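Local coordinates for AxyAgu115A (Amphibacillus xylanus NBRC 15112, PDB 6NPS), which is a family GH115 alpha-glucuronidase, a glycoside hydrolase that probably removes glucuronic acid side groups from arabinoglucuronoxylan, at residues N296-K309 / E345-E357. The protein carries 3 engineered substitutions. Sequence-based numbering, arbitrary orientation.
Sequences NIITIGMRGEADTK and EVPRMLALYKEVE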
loop_
_atom_site.group_PDB
_atom_site.type_symbol
_atom_site.label_atom_id
_atom_site.label_comp_id
_atom_site.label_asym_id
_atom_site.label_seq_id
_atom_site.Cartn_x
_atom_site.Cartn_y
_atom_site.Cartn_z
ATOM N N ASN A 296 37.344 41.730 -2.380
ATOM C CA ASN A 296 36.539 40.574 -2.763
ATOM C C ASN A 296 37.485 39.467 -3.214
ATOM O O ASN A 296 38.693 39.661 -3.348
ATOM C CB ASN A 296 35.521 40.940 -3.859
ATOM C CG ASN A 296 36.137 41.788 -4.956
ATOM O OD1 ASN A 296 37.206 41.441 -5.494
ATOM N ND2 ASN A 296 35.496 42.931 -5.267
ATOM N N ILE A 297 36.930 38.282 -3.393
ATOM C CA ILE A 297 37.627 37.190 -4.046
ATOM C C ILE A 297 36.926 36.980 -5.375
ATOM O O ILE A 297 35.689 36.894 -5.420
ATOM C CB ILE A 297 37.611 35.920 -3.174
ATOM C CG1 ILE A 297 38.419 36.173 -1.882
ATOM C CG2 ILE A 297 38.161 34.698 -3.953
ATOM C CD1 ILE A 297 38.301 34.996 -0.905
ATOM N N ILE A 298 37.693 37.014 -6.458
ATOM C CA ILE A 298 37.129 36.875 -7.796
ATOM C C ILE A 298 36.958 35.399 -8.114
ATOM O O ILE A 298 37.925 34.623 -8.078
ATOM C CB ILE A 298 38.022 37.541 -8.846
ATOM C CG1 ILE A 298 38.241 39.024 -8.501
ATOM C CG2 ILE A 298 37.409 37.344 -10.252
ATOM C CD1 ILE A 298 39.230 39.725 -9.472
ATOM N N THR A 299 35.730 34.998 -8.433
ATOM C CA THR A 299 35.510 33.624 -8.856
ATOM C C THR A 299 35.859 33.512 -10.335
ATOM O O THR A 299 35.572 34.415 -11.127
ATOM C CB THR A 299 34.065 33.195 -8.571
ATOM O OG1 THR A 299 33.852 33.154 -7.144
ATOM C CG2 THR A 299 33.785 31.791 -9.141
ATOM N N ILE A 300 36.549 32.435 -10.709
ATOM C CA ILE A 300 36.893 32.216 -12.112
ATOM C C ILE A 300 36.266 30.890 -12.545
ATOM O O ILE A 300 35.722 30.148 -11.727
ATOM C CB ILE A 300 38.412 32.242 -12.360
ATOM C CG1 ILE A 300 39.113 31.174 -11.503
ATOM C CG2 ILE A 300 38.981 33.652 -12.040
ATOM C CD1 ILE A 300 40.542 30.836 -11.982
ATOM N N GLY A 301 36.334 30.607 -13.843
ATOM C CA GLY A 301 35.632 29.466 -14.394
ATOM C C GLY A 301 34.316 29.880 -15.039
ATOM O O GLY A 301 34.030 31.068 -15.199
ATOM N N MET A 302 33.484 28.874 -15.377
ATOM C CA MET A 302 32.165 29.156 -15.944
ATOM C C MET A 302 31.196 27.974 -15.933
ATOM O O MET A 302 31.378 27.017 -16.695
ATOM C CB MET A 302 32.317 29.650 -17.380
ATOM C CG MET A 302 31.119 30.431 -17.878
ATOM S SD MET A 302 31.155 30.561 -19.677
ATOM C CE MET A 302 29.545 31.317 -20.009
ATOM N N ARG A 303 30.121 28.103 -15.157
ATOM C CA ARG A 303 29.069 27.092 -15.083
ATOM C C ARG A 303 27.780 27.705 -15.645
ATOM O O ARG A 303 27.683 28.925 -15.775
ATOM C CB ARG A 303 28.857 26.634 -13.642
ATOM C CG ARG A 303 29.814 25.542 -13.190
ATOM C CD ARG A 303 29.397 24.962 -11.849
ATOM N NE ARG A 303 28.352 23.954 -11.990
ATOM C CZ ARG A 303 27.130 24.068 -11.478
ATOM N NH1 ARG A 303 26.796 25.150 -10.788
ATOM N NH2 ARG A 303 26.241 23.101 -11.656
ATOM N N GLY A 304 26.794 26.872 -15.978
ATOM C CA GLY A 304 25.550 27.371 -16.524
ATOM C C GLY A 304 24.808 28.247 -15.531
ATOM O O GLY A 304 25.097 28.286 -14.328
ATOM N N GLU A 305 23.817 28.963 -16.062
ATOM C CA GLU A 305 23.035 29.896 -15.261
ATOM C C GLU A 305 22.047 29.165 -14.362
ATOM O O GLU A 305 21.425 28.173 -14.766
ATOM C CB GLU A 305 22.290 30.869 -16.166
ATOM C CG GLU A 305 23.190 31.885 -16.817
ATOM C CD GLU A 305 22.413 32.870 -17.651
ATOM O OE1 GLU A 305 21.442 32.447 -18.322
ATOM O OE2 GLU A 305 22.760 34.067 -17.618
ATOM N N ALA A 306 21.896 29.683 -13.140
ATOM C CA ALA A 306 21.024 29.102 -12.122
ATOM C C ALA A 306 21.400 27.646 -11.842
ATOM O O ALA A 306 20.567 26.737 -11.933
ATOM C CB ALA A 306 19.549 29.230 -12.519
ATOM N N ASP A 307 22.676 27.434 -11.502
ATOM C CA ASP A 307 23.204 26.134 -11.067
ATOM C C ASP A 307 22.845 25.019 -12.056
ATOM O O ASP A 307 22.201 24.022 -11.715
ATOM C CB ASP A 307 22.725 25.794 -9.646
ATOM C CG ASP A 307 23.472 24.599 -9.035
ATOM O OD1 ASP A 307 24.714 24.556 -9.136
ATOM O OD2 ASP A 307 22.822 23.703 -8.444
ATOM N N THR A 308 23.267 25.211 -13.306
ATOM C CA THR A 308 23.179 24.191 -14.341
ATOM C C THR A 308 24.585 23.866 -14.845
ATOM O O THR A 308 25.576 24.493 -14.455
ATOM C CB THR A 308 22.259 24.631 -15.512
ATOM O OG1 THR A 308 22.692 25.888 -16.052
ATOM C CG2 THR A 308 20.788 24.749 -15.063
ATOM N N LYS A 309 24.665 22.852 -15.705
ATOM C CA LYS A 309 25.883 22.575 -16.457
ATOM C C LYS A 309 26.051 23.589 -17.588
ATOM O O LYS A 309 25.073 23.982 -18.231
ATOM C CB LYS A 309 25.836 21.160 -17.034
ATOM C CG LYS A 309 25.148 20.144 -16.125
ATOM C CD LYS A 309 25.892 18.810 -16.121
ATOM C CE LYS A 309 26.211 18.350 -17.545
ATOM N NZ LYS A 309 26.428 16.875 -17.680
ATOM N N GLU A 345 48.746 39.122 -6.399
ATOM C CA GLU A 345 48.093 39.952 -5.399
ATOM C C GLU A 345 46.574 39.919 -5.495
ATOM O O GLU A 345 45.910 40.601 -4.703
ATOM C CB GLU A 345 48.572 41.400 -5.519
ATOM C CG GLU A 345 50.030 41.591 -5.127
ATOM C CD GLU A 345 50.389 43.051 -4.888
ATOM O OE1 GLU A 345 50.436 43.460 -3.705
ATOM O OE2 GLU A 345 50.619 43.786 -5.879
ATOM N N VAL A 346 45.997 39.152 -6.417
ATOM C CA VAL A 346 44.548 39.183 -6.574
ATOM C C VAL A 346 43.979 37.846 -6.111
ATOM O O VAL A 346 44.184 36.819 -6.778
ATOM C CB VAL A 346 44.132 39.489 -8.019
ATOM C CG1 VAL A 346 42.621 39.614 -8.078
ATOM C CG2 VAL A 346 44.815 40.763 -8.457
ATOM N N PRO A 347 43.222 37.811 -5.020
ATOM C CA PRO A 347 42.610 36.538 -4.584
ATOM C C PRO A 347 41.589 36.059 -5.611
ATOM O O PRO A 347 40.667 36.791 -5.997
ATOM C CB PRO A 347 41.943 36.890 -3.247
ATOM C CG PRO A 347 42.587 38.184 -2.810
ATOM C CD PRO A 347 42.932 38.925 -4.107
ATOM N N ARG A 348 41.764 34.822 -6.057
ATOM C CA ARG A 348 40.856 34.216 -7.008
ATOM C C ARG A 348 40.553 32.801 -6.548
ATOM O O ARG A 348 41.333 32.190 -5.799
ATOM C CB ARG A 348 41.434 34.193 -8.425
ATOM C CG ARG A 348 41.696 35.562 -9.045
ATOM C CD ARG A 348 42.805 35.477 -10.108
ATOM N NE ARG A 348 44.117 35.265 -9.492
ATOM C CZ ARG A 348 45.122 34.597 -10.059
ATOM N NH1 ARG A 348 44.992 34.083 -11.281
ATOM N NH2 ARG A 348 46.269 34.457 -9.413
ATOM N N MET A 349 39.401 32.292 -7.005
ATOM C CA MET A 349 38.909 30.988 -6.574
ATOM C C MET A 349 38.257 30.282 -7.759
ATOM O O MET A 349 37.494 30.891 -8.519
ATOM C CB MET A 349 37.902 31.128 -5.423
ATOM C CG MET A 349 37.317 29.790 -4.885
ATOM S SD MET A 349 35.678 29.439 -5.642
ATOM C CE MET A 349 34.652 30.630 -4.758
ATOM N N LEU A 350 38.544 28.988 -7.894
ATOM C CA LEU A 350 37.902 28.137 -8.885
ATOM C C LEU A 350 37.141 27.056 -8.132
ATOM O O LEU A 350 37.722 26.339 -7.312
ATOM C CB LEU A 350 38.928 27.541 -9.844
ATOM C CG LEU A 350 38.282 26.471 -10.723
ATOM C CD1 LEU A 350 37.328 27.138 -11.733
ATOM C CD2 LEU A 350 39.372 25.682 -11.437
ATOM N N ALA A 351 35.839 26.973 -8.363
ATOM C CA ALA A 351 35.011 26.004 -7.666
ATOM C C ALA A 351 35.098 24.661 -8.377
ATOM O O ALA A 351 34.801 24.572 -9.570
ATOM C CB ALA A 351 33.570 26.495 -7.612
ATOM N N LEU A 352 35.516 23.615 -7.665
ATOM C CA LEU A 352 35.364 22.253 -8.185
ATOM C C LEU A 352 34.016 21.671 -7.749
ATOM O O LEU A 352 33.939 20.629 -7.110
ATOM C CB LEU A 352 36.521 21.378 -7.725
ATOM C CG LEU A 352 37.866 22.019 -8.003
ATOM C CD1 LEU A 352 38.983 21.068 -7.627
ATOM C CD2 LEU A 352 37.979 22.463 -9.458
ATOM N N TYR A 353 32.939 22.387 -8.102
ATOM C CA TYR A 353 31.587 22.078 -7.628
ATOM C C TYR A 353 30.878 21.140 -8.599
ATOM O O TYR A 353 30.843 21.407 -9.802
ATOM C CB TYR A 353 30.753 23.359 -7.445
ATOM C CG TYR A 353 29.346 23.150 -6.871
ATOM C CD1 TYR A 353 29.160 22.629 -5.576
ATOM C CD2 TYR A 353 28.210 23.450 -7.621
ATOM C CE1 TYR A 353 27.893 22.432 -5.055
ATOM C CE2 TYR A 353 26.926 23.272 -7.112
ATOM C CZ TYR A 353 26.770 22.750 -5.816
ATOM O OH TYR A 353 25.509 22.543 -5.278
ATOM N N LYS A 354 30.288 20.058 -8.047
ATOM C CA LYS A 354 29.539 19.020 -8.762
ATOM C C LYS A 354 30.301 18.482 -9.968
ATOM O O LYS A 354 31.387 17.907 -9.816
ATOM C CB LYS A 354 28.165 19.541 -9.202
ATOM C CG LYS A 354 27.086 19.421 -8.129
ATOM C CD LYS A 354 25.977 20.418 -8.389
ATOM C CE LYS A 354 24.677 19.999 -7.737
ATOM N NZ LYS A 354 23.981 18.978 -8.571
ATOM N N GLU A 355 29.753 18.687 -11.177
ATOM C CA GLU A 355 30.359 18.123 -12.373
ATOM C C GLU A 355 31.756 18.667 -12.646
ATOM O O GLU A 355 32.473 18.090 -13.471
ATOM C CB GLU A 355 29.442 18.378 -13.589
ATOM C CG GLU A 355 29.559 19.786 -14.195
ATOM C CD GLU A 355 28.634 20.815 -13.515
ATOM O OE1 GLU A 355 27.787 20.418 -12.665
ATOM O OE2 GLU A 355 28.761 22.025 -13.829
ATOM N N VAL A 356 32.161 19.759 -11.987
ATOM C CA VAL A 356 33.458 20.368 -12.294
ATOM C C VAL A 356 34.616 19.540 -11.718
ATOM O O VAL A 356 35.710 19.503 -12.307
ATOM C CB VAL A 356 33.515 21.832 -11.795
ATOM C CG1 VAL A 356 34.821 22.503 -12.271
ATOM C CG2 VAL A 356 32.287 22.634 -12.262
ATOM N N GLU A 357 34.412 18.888 -10.559
ATOM C CA GLU A 357 35.444 18.018 -9.979
ATOM C C GLU A 357 35.969 16.980 -10.972
ATOM O O GLU A 357 37.198 16.849 -11.092
ATOM C CB GLU A 357 34.917 17.353 -8.689
ATOM C CG GLU A 357 36.005 16.715 -7.791
ATOM C CD GLU A 357 35.447 15.988 -6.541
ATOM O OE1 GLU A 357 34.695 14.996 -6.711
ATOM O OE2 GLU A 357 35.779 16.396 -5.391
HETATM O O HOH W 1 34.360 28.492 -10.317
#
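E355 OE2 accepts the NE-H of R303 at 2.7 Å, met on its syn side, while NH2 reaches OE1 at 3.3 Å; the guanidinium thus grips the carboxylate side-on, one nitrogen to each oxygen, their planes 40° apart. The R303 chain is bent at chi3 (82°), and its NH1 gives a 2.7 Å bond to D307 OD1. Y353 CD2 lies over one guanidinium face and meets it with the ring's edge, the two planes 85° apart, while V356 CG2 packs on R303 CD. Without the guanidinium, as with an alanine at R303, E355 and D307 would probably lose their shared positive mate, and the Y353 ring edge its neighbour. The Y353 hydroxyl is hydrogen-bonded to N386 and to a glycerol probably left from crystallisation. Upstream, strands 298-300 and 348-351 run parallel: I298 N bonds P347 O, I298 O takes M349 N, and I300 N reaches M349 O at 2.8 Å. Where they part, a water spans I300 O and A351 N. I298 CD1 touches V346 CG1 (3.7 Å) on the face covered by helix 317-338, whereas I297 CG2 packs on M349 CB on the other. Strand 298-300, helix 317-338 and strand 348-351 make a beta-alpha-beta crossover of the GH115 TIM-barrel, with the salt-bridge network joining the loops after the strands' C-terminal ends, where active sites of such barrels lie.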